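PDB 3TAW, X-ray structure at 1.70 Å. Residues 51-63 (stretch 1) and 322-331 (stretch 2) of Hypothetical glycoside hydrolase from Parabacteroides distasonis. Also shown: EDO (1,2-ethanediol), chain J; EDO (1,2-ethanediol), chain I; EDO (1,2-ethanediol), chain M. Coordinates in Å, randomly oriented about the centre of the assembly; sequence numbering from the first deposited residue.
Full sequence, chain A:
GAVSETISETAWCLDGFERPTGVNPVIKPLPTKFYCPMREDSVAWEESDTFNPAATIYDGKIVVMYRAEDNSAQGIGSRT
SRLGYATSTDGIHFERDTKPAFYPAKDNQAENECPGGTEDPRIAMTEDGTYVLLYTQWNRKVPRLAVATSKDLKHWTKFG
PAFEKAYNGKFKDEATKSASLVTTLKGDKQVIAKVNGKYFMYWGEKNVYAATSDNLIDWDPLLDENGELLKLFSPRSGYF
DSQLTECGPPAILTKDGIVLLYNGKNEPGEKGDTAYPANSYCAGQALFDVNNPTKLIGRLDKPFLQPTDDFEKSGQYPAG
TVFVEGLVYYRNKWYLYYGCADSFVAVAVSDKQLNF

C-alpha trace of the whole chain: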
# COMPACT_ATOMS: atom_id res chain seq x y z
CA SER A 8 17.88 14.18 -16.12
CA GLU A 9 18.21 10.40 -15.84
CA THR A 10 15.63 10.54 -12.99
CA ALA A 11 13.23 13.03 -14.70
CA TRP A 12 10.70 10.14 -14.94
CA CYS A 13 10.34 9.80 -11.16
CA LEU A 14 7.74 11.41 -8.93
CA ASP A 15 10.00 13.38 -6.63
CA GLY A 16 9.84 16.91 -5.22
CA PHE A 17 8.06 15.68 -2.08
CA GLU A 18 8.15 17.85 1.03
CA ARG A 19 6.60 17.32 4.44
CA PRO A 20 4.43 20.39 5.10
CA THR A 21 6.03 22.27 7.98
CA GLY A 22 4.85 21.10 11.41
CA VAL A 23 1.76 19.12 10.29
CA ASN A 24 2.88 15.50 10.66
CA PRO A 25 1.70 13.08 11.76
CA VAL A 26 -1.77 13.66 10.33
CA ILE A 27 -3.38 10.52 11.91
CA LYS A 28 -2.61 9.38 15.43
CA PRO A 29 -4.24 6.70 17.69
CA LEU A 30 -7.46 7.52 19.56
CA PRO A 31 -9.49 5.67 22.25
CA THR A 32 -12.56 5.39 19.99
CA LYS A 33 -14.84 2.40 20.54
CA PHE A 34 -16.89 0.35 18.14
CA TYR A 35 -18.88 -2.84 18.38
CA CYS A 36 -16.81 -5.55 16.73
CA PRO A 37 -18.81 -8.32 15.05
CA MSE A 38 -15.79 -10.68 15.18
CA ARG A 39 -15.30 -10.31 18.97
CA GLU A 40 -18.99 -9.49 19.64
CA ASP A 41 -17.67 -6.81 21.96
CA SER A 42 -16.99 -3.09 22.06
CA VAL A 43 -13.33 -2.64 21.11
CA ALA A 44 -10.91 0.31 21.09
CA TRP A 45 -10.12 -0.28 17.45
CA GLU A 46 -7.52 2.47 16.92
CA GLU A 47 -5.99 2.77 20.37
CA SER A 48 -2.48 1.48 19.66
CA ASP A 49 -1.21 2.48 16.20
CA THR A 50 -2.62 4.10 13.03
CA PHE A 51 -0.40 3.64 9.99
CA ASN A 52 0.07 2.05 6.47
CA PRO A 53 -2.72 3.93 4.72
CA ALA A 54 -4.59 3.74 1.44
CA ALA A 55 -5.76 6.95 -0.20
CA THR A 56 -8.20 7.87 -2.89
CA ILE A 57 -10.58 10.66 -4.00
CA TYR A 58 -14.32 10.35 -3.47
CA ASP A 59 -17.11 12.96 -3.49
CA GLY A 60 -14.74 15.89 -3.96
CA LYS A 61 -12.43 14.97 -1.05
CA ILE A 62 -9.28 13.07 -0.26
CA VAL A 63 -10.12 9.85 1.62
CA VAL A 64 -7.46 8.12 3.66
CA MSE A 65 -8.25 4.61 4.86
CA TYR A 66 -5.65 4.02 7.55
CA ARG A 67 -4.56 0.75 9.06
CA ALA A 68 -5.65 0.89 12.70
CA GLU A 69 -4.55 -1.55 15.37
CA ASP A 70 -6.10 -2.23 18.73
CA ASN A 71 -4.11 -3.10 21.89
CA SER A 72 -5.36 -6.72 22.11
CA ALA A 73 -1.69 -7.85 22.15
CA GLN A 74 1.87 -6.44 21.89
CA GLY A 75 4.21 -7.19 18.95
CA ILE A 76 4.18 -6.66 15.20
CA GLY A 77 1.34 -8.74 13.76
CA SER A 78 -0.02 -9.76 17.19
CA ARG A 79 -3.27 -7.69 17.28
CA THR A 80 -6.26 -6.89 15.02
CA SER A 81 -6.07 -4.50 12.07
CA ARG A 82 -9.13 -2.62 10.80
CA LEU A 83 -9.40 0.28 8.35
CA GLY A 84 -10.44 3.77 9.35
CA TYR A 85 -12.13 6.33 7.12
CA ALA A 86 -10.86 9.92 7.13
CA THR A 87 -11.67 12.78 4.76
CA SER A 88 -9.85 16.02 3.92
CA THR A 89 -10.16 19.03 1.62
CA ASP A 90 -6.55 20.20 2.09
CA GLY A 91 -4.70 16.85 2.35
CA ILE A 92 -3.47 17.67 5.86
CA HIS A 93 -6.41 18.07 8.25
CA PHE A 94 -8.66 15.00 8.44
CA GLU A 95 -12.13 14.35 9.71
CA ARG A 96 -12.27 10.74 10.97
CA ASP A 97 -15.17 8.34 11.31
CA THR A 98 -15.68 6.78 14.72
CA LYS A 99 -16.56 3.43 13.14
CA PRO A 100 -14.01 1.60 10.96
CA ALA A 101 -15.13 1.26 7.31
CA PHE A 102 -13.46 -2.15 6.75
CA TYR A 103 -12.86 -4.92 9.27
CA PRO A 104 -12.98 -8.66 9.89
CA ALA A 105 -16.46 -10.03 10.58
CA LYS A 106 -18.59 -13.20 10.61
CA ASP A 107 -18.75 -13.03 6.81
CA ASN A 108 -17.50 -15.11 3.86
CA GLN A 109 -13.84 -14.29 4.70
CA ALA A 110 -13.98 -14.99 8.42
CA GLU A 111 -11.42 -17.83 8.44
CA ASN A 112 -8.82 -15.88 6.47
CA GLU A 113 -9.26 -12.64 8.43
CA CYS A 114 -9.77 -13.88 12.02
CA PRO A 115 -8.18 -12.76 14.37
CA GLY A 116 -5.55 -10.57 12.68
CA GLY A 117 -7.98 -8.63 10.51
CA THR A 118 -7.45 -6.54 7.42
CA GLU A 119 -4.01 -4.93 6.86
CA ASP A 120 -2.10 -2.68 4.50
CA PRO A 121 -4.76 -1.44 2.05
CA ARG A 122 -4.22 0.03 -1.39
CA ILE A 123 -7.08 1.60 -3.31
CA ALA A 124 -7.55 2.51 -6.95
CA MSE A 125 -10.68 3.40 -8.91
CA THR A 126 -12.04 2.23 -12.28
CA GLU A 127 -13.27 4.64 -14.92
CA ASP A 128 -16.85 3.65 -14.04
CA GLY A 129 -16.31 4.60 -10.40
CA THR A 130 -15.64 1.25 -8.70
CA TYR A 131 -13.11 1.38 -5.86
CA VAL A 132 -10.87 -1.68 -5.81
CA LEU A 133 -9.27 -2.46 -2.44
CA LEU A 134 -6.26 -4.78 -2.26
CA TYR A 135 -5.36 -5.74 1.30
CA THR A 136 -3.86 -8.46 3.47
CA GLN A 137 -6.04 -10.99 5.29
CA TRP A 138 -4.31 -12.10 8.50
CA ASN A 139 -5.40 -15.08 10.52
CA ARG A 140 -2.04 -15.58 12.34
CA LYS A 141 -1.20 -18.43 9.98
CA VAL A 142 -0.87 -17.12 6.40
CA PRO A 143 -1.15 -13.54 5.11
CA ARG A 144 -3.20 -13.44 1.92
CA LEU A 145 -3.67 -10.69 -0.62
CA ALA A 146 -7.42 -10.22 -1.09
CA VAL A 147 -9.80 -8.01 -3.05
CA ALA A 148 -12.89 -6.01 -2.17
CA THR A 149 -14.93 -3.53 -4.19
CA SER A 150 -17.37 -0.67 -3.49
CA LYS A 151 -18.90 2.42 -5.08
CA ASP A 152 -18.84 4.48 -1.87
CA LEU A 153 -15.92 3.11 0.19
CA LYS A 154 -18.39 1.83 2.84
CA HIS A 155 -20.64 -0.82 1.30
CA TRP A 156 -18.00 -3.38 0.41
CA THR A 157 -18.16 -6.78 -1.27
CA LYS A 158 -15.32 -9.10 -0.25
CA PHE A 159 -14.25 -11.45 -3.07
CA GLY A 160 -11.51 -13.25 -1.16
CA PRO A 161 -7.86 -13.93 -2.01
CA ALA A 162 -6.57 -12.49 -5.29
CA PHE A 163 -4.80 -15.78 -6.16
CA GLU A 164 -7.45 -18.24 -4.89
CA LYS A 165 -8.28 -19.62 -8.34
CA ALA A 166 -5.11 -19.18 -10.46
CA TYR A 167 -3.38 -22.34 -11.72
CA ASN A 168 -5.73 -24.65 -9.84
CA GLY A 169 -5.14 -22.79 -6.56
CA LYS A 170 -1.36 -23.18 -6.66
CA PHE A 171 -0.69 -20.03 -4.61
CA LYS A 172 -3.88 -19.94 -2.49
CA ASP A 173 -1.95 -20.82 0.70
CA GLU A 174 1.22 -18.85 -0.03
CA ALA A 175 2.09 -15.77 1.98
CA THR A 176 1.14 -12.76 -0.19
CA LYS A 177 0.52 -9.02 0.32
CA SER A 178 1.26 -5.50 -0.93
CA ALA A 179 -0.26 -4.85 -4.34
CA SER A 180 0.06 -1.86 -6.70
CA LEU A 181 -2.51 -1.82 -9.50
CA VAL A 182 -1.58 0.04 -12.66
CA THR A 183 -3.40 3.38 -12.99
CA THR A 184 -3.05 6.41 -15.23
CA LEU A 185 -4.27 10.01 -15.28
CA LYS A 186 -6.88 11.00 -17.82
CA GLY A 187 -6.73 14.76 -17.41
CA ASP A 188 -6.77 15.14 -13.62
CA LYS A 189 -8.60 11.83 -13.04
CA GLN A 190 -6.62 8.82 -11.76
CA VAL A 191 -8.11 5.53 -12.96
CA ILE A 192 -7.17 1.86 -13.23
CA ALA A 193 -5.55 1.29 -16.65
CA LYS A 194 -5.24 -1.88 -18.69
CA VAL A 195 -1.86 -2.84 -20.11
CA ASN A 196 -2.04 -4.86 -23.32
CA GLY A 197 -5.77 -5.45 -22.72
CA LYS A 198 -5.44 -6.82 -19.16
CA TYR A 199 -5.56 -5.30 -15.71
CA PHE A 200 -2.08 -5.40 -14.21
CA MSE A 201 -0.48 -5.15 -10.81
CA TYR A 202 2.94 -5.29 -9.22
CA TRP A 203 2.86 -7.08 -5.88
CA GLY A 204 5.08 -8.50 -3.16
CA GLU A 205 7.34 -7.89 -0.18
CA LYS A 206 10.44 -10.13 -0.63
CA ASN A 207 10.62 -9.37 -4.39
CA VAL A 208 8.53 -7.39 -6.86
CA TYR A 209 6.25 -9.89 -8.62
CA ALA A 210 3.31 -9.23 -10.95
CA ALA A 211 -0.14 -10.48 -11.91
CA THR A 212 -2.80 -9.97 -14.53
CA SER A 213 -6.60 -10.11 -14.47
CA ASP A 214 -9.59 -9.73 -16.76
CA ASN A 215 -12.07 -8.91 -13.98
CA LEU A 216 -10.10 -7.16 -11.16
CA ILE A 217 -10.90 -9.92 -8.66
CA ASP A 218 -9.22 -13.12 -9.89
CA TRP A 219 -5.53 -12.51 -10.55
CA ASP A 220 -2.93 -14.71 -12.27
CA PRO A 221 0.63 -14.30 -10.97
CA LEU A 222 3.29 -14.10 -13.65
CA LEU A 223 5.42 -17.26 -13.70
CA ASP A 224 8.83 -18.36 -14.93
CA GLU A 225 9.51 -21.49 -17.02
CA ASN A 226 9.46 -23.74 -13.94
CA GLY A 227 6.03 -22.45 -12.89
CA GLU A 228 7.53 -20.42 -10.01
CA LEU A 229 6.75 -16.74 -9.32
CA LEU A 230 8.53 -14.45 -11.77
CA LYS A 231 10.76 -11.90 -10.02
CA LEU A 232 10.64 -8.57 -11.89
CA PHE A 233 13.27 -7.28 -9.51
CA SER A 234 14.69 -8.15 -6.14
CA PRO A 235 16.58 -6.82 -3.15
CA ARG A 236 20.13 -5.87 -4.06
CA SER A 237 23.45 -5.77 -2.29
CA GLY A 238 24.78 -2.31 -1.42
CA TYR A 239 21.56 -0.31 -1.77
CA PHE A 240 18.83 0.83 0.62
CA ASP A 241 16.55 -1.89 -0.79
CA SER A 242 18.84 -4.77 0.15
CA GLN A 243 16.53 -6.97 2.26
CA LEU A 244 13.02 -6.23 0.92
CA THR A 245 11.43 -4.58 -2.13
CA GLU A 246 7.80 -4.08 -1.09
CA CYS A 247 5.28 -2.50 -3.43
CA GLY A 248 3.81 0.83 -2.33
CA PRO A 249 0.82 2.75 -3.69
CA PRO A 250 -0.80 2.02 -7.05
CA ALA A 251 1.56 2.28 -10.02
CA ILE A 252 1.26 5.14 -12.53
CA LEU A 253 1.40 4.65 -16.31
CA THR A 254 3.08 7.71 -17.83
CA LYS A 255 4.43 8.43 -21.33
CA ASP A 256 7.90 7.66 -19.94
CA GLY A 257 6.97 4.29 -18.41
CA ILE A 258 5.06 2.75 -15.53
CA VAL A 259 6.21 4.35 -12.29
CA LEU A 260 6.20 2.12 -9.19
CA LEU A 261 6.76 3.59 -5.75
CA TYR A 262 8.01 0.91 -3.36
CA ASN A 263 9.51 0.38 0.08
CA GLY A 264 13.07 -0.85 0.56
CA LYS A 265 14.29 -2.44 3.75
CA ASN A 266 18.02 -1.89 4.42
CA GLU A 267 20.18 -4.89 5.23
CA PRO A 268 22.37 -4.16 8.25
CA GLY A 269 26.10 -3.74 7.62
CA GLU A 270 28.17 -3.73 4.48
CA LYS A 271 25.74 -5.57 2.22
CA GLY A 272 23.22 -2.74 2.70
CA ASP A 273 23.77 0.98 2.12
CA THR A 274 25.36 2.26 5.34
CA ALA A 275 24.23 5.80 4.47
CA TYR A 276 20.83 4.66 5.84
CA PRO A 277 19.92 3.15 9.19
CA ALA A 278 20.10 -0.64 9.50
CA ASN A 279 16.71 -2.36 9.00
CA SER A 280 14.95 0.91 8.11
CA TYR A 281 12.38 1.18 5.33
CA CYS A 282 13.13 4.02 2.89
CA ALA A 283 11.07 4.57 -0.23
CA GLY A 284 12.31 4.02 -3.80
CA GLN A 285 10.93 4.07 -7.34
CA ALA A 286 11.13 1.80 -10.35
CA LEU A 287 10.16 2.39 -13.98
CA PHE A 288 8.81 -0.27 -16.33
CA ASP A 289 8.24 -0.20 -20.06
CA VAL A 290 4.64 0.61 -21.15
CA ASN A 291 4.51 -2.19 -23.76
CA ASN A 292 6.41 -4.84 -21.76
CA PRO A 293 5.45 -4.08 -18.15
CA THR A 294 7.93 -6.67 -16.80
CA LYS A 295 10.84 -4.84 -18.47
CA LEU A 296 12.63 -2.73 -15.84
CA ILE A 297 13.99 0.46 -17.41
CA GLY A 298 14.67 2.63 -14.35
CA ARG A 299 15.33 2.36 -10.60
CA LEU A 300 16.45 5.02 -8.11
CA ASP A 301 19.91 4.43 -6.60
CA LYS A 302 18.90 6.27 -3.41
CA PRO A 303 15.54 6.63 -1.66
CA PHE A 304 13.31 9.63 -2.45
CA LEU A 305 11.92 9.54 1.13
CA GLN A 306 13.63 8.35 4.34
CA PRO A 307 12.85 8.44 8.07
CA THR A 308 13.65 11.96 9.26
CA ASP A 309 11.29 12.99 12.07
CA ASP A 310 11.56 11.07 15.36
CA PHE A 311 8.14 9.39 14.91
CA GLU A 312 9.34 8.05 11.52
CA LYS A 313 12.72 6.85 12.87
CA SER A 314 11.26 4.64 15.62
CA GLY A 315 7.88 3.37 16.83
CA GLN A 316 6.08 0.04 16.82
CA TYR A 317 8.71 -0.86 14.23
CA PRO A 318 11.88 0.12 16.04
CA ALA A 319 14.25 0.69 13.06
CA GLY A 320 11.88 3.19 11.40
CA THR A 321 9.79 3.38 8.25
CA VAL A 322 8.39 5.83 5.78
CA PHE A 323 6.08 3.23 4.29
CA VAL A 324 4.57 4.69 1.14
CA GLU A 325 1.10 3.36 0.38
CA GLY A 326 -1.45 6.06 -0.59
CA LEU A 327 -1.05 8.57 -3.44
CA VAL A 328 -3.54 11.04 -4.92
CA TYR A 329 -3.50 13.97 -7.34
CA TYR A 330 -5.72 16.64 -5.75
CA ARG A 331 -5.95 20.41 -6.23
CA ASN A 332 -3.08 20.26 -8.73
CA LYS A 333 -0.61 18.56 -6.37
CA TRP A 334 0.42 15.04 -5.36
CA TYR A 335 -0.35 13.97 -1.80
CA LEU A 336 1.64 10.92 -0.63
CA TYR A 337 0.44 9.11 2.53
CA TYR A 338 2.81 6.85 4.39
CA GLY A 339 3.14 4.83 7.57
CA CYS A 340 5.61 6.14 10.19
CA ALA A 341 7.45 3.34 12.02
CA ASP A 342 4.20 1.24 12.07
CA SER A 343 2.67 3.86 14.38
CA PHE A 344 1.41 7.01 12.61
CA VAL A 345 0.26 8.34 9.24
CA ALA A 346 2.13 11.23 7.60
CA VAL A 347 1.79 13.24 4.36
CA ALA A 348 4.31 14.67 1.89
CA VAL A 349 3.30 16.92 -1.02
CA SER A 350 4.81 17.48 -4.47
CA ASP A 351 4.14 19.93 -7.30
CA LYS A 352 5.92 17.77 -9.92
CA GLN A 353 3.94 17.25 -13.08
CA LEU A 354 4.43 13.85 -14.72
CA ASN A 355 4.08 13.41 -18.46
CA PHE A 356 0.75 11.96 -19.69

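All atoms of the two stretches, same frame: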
# COMPACT_ATOMS: atom_id res chain seq x y z
N PHE A 51 -1.53 3.56 10.92
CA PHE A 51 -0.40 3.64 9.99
C PHE A 51 -0.79 3.11 8.60
O PHE A 51 -1.97 3.19 8.26
CB PHE A 51 0.85 2.95 10.63
CG PHE A 51 0.66 1.48 11.02
CD1 PHE A 51 -0.15 1.11 12.11
CD2 PHE A 51 1.40 0.49 10.39
CE1 PHE A 51 -0.28 -0.21 12.48
CE2 PHE A 51 1.30 -0.85 10.78
CZ PHE A 51 0.46 -1.21 11.82
N ASN A 52 0.21 2.71 7.80
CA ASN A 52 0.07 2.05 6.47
C ASN A 52 -1.27 2.30 5.79
O ASN A 52 -2.15 1.44 5.79
CB ASN A 52 0.38 0.57 6.59
CG ASN A 52 1.82 0.32 6.96
OD1 ASN A 52 2.56 1.28 7.17
ND2 ASN A 52 2.24 -0.96 7.04
N PRO A 53 -1.41 3.48 5.19
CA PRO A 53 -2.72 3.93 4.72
C PRO A 53 -2.93 3.80 3.21
O PRO A 53 -1.99 3.98 2.43
CB PRO A 53 -2.68 5.41 5.08
CG PRO A 53 -1.24 5.80 4.79
CD PRO A 53 -0.44 4.60 5.27
N ALA A 54 -4.17 3.55 2.82
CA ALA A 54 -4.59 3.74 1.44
C ALA A 54 -5.14 5.14 1.30
O ALA A 54 -5.53 5.75 2.30
CB ALA A 54 -5.64 2.75 1.07
N ALA A 55 -5.15 5.67 0.08
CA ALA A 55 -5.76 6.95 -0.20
C ALA A 55 -6.42 6.96 -1.55
O ALA A 55 -5.97 6.28 -2.49
CB ALA A 55 -4.75 8.10 -0.13
N THR A 56 -7.50 7.70 -1.64
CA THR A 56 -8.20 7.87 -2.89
C THR A 56 -8.98 9.19 -2.86
O THR A 56 -8.87 9.96 -1.90
CB THR A 56 -9.06 6.63 -3.26
OG1 THR A 56 -9.44 6.69 -4.65
CG2 THR A 56 -10.33 6.49 -2.35
N ILE A 57 -9.73 9.46 -3.91
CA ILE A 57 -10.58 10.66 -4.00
C ILE A 57 -11.99 10.16 -4.20
O ILE A 57 -12.24 9.32 -5.05
CB ILE A 57 -10.17 11.60 -5.17
CG1 ILE A 57 -8.75 12.14 -4.91
CG2 ILE A 57 -11.18 12.78 -5.35
CD1 ILE A 57 -8.16 12.91 -6.05
N TYR A 58 -12.90 10.69 -3.39
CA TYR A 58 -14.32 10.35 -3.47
C TYR A 58 -15.13 11.58 -3.05
O TYR A 58 -14.81 12.22 -2.04
CB TYR A 58 -14.62 9.19 -2.53
CG TYR A 58 -16.09 8.86 -2.44
CD1 TYR A 58 -16.78 8.44 -3.55
CD2 TYR A 58 -16.79 8.97 -1.24
CE1 TYR A 58 -18.12 8.13 -3.50
CE2 TYR A 58 -18.13 8.67 -1.17
CZ TYR A 58 -18.79 8.24 -2.29
OH TYR A 58 -20.14 7.98 -2.24
N ASP A 59 -16.19 11.87 -3.80
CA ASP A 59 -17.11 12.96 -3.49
C ASP A 59 -16.40 14.27 -3.18
O ASP A 59 -16.70 14.93 -2.18
CB ASP A 59 -18.05 12.55 -2.32
CG ASP A 59 -19.35 13.34 -2.31
OD1 ASP A 59 -19.61 14.11 -3.23
OD2 ASP A 59 -20.15 13.16 -1.36
N GLY A 60 -15.44 14.61 -4.03
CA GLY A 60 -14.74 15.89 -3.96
C GLY A 60 -13.63 16.00 -2.91
O GLY A 60 -13.01 17.05 -2.82
N LYS A 61 -13.40 14.94 -2.13
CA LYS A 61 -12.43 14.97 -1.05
C LYS A 61 -11.38 13.87 -1.15
O LYS A 61 -11.60 12.82 -1.77
CB LYS A 61 -13.12 14.80 0.30
CG LYS A 61 -14.12 15.95 0.59
CD LYS A 61 -14.72 15.85 1.97
CE LYS A 61 -15.78 16.92 2.20
NZ LYS A 61 -16.24 16.91 3.64
N ILE A 62 -10.26 14.12 -0.49
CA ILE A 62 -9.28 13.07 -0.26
C ILE A 62 -9.84 12.16 0.82
O ILE A 62 -10.35 12.65 1.82
CB ILE A 62 -7.92 13.64 0.19
CG1 ILE A 62 -7.28 14.41 -0.95
CG2 ILE A 62 -6.99 12.50 0.66
CD1 ILE A 62 -6.00 15.15 -0.56
N VAL A 63 -9.76 10.84 0.60
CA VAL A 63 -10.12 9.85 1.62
C VAL A 63 -8.87 9.06 1.93
O VAL A 63 -8.23 8.52 1.04
CB VAL A 63 -11.28 8.93 1.17
CG1 VAL A 63 -11.52 7.79 2.20
CG2 VAL A 63 -12.56 9.77 0.92
N VAL A 322 9.27 4.89 6.47
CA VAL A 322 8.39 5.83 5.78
C VAL A 322 7.75 4.98 4.69
O VAL A 322 8.25 4.90 3.55
CB VAL A 322 9.12 7.11 5.26
CG1 VAL A 322 9.50 7.98 6.44
CG2 VAL A 322 10.35 6.80 4.39
N PHE A 323 6.64 4.33 5.06
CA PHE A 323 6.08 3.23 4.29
C PHE A 323 5.00 3.77 3.35
O PHE A 323 3.86 4.02 3.75
CB PHE A 323 5.52 2.15 5.22
CG PHE A 323 5.28 0.84 4.54
CD1 PHE A 323 6.32 -0.06 4.33
CD2 PHE A 323 4.01 0.53 4.05
CE1 PHE A 323 6.09 -1.27 3.67
CE2 PHE A 323 3.78 -0.67 3.39
CZ PHE A 323 4.80 -1.56 3.21
N VAL A 324 5.41 4.01 2.11
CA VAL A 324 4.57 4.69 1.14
C VAL A 324 3.48 3.77 0.65
O VAL A 324 3.73 2.64 0.31
CB VAL A 324 5.39 5.31 -0.02
CG1 VAL A 324 6.30 6.42 0.55
CG2 VAL A 324 6.17 4.24 -0.78
N GLU A 325 2.23 4.27 0.64
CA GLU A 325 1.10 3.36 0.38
C GLU A 325 -0.16 3.99 -0.21
O GLU A 325 -0.98 3.27 -0.78
CB GLU A 325 0.77 2.62 1.69
CG GLU A 325 -0.24 1.48 1.56
CD GLU A 325 -0.29 0.58 2.80
OE1 GLU A 325 0.70 0.54 3.56
OE2 GLU A 325 -1.34 -0.09 3.05
N GLY A 326 -0.33 5.30 -0.03
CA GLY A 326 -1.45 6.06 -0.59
C GLY A 326 -0.93 7.25 -1.40
O GLY A 326 0.02 7.91 -1.00
N LEU A 327 -1.53 7.51 -2.55
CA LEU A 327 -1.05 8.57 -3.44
C LEU A 327 -2.22 9.10 -4.26
O LEU A 327 -2.90 8.31 -4.93
CB LEU A 327 0.05 8.04 -4.35
CG LEU A 327 0.64 9.03 -5.35
CD1 LEU A 327 1.24 10.28 -4.64
CD2 LEU A 327 1.69 8.33 -6.25
N VAL A 328 -2.47 10.40 -4.16
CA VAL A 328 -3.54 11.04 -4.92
C VAL A 328 -3.06 12.34 -5.56
O VAL A 328 -2.16 13.01 -5.05
CB VAL A 328 -4.80 11.34 -4.05
CG1 VAL A 328 -5.45 10.04 -3.55
CG2 VAL A 328 -4.46 12.29 -2.87
N TYR A 329 -3.70 12.70 -6.68
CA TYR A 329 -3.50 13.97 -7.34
C TYR A 329 -4.75 14.81 -7.07
O TYR A 329 -5.85 14.47 -7.54
CB TYR A 329 -3.33 13.74 -8.84
CG TYR A 329 -2.99 14.99 -9.57
CD1 TYR A 329 -1.74 15.58 -9.41
CD2 TYR A 329 -3.91 15.62 -10.40
CE1 TYR A 329 -1.41 16.75 -10.07
CE2 TYR A 329 -3.58 16.79 -11.07
CZ TYR A 329 -2.34 17.35 -10.88
OH TYR A 329 -1.99 18.50 -11.53
N TYR A 330 -4.58 15.88 -6.29
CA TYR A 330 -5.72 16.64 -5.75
C TYR A 330 -5.34 18.11 -5.73
O TYR A 330 -4.23 18.44 -5.32
CB TYR A 330 -6.01 16.17 -4.33
CG TYR A 330 -7.27 16.71 -3.71
CD1 TYR A 330 -8.50 16.22 -4.08
CD2 TYR A 330 -7.22 17.67 -2.71
CE1 TYR A 330 -9.68 16.70 -3.49
CE2 TYR A 330 -8.37 18.15 -2.10
CZ TYR A 330 -9.61 17.67 -2.50
OH TYR A 330 -10.79 18.14 -1.91
N ARG A 331 -6.23 18.97 -6.19
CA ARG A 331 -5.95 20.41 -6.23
C ARG A 331 -4.56 20.69 -6.82
O ARG A 331 -3.76 21.43 -6.27
CB ARG A 331 -6.07 21.01 -4.82
CG ARG A 331 -7.44 20.87 -4.24
CD ARG A 331 -7.50 21.41 -2.77
NE ARG A 331 -7.16 22.84 -2.69
CZ ARG A 331 -7.18 23.55 -1.56
NH1 ARG A 331 -7.54 22.99 -0.41
NH2 ARG A 331 -6.83 24.83 -1.59
C1 EDO J . -8.13 17.07 -8.83
O1 EDO J . -8.55 17.69 -7.59
C2 EDO J . -6.70 17.49 -9.19
O2 EDO J . -6.55 18.92 -9.34
C1 EDO I . -5.88 6.34 -5.79
O1 EDO I . -7.13 6.48 -6.48
C2 EDO I . -4.73 6.00 -6.75
O2 EDO I . -3.43 5.96 -6.11
C1 EDO M . -12.91 17.55 6.00
O1 EDO M . -13.50 16.67 5.06
C2 EDO M . -14.03 18.37 6.61
O2 EDO M . -14.70 19.11 5.58
O HOH W 1 -3.55 5.52 -3.40
O HOH W 2 -3.66 3.32 -1.78

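Strand 53-58 runs nearly parallel to strand 322-330, with 10° between their directions and a closest axis approach of 4.6 Å. A type I' turn from Tyr-58 to Lys-61 then reverses the chain, so strand 61-63 runs antiparallel to strand 322-330. Backbone hydrogen bonds pair Thr-56 with Val-63 and Tyr-58 with Lys-61, closing this hairpin.

No direct backbone hydrogen bond joins the two stretches. Water bridges them instead. Water 1 donates to Ala-55 O (2.7 Å) and accepts from Leu-327 N (3.0 Å). Water 2 donates to Glu-325 O (2.9 Å) and accepts a weak bond from Ala-55 N (3.3 Å). The ethanediol of chain I adds a further link, bonding Thr-56 OG1 through its O1 (3.0 Å) and Leu-327 O through its O2 (2.7 Å).

The strands come closest at Gly-326, where a CB would clash with Ala-55 CB. Beyond it, Val-328 packs against Ala-55, Ile-57 and Ile-62, an apolar cluster. Tyr-330 extends this cluster. Ile-62 CG1 lies over one face of its ring, 3.7 Å from the centroid, while Ile-57 CD1 sits at the ring edge, 3.9 Å from Tyr-330 CD1. Tyr-330 OH donates to Gly-60 O (2.6 Å), tying the ring to the turn.

Near the other end, Glu-325 OE1 approaches Asn-52 CB (3.0 Å) but has no polar partner.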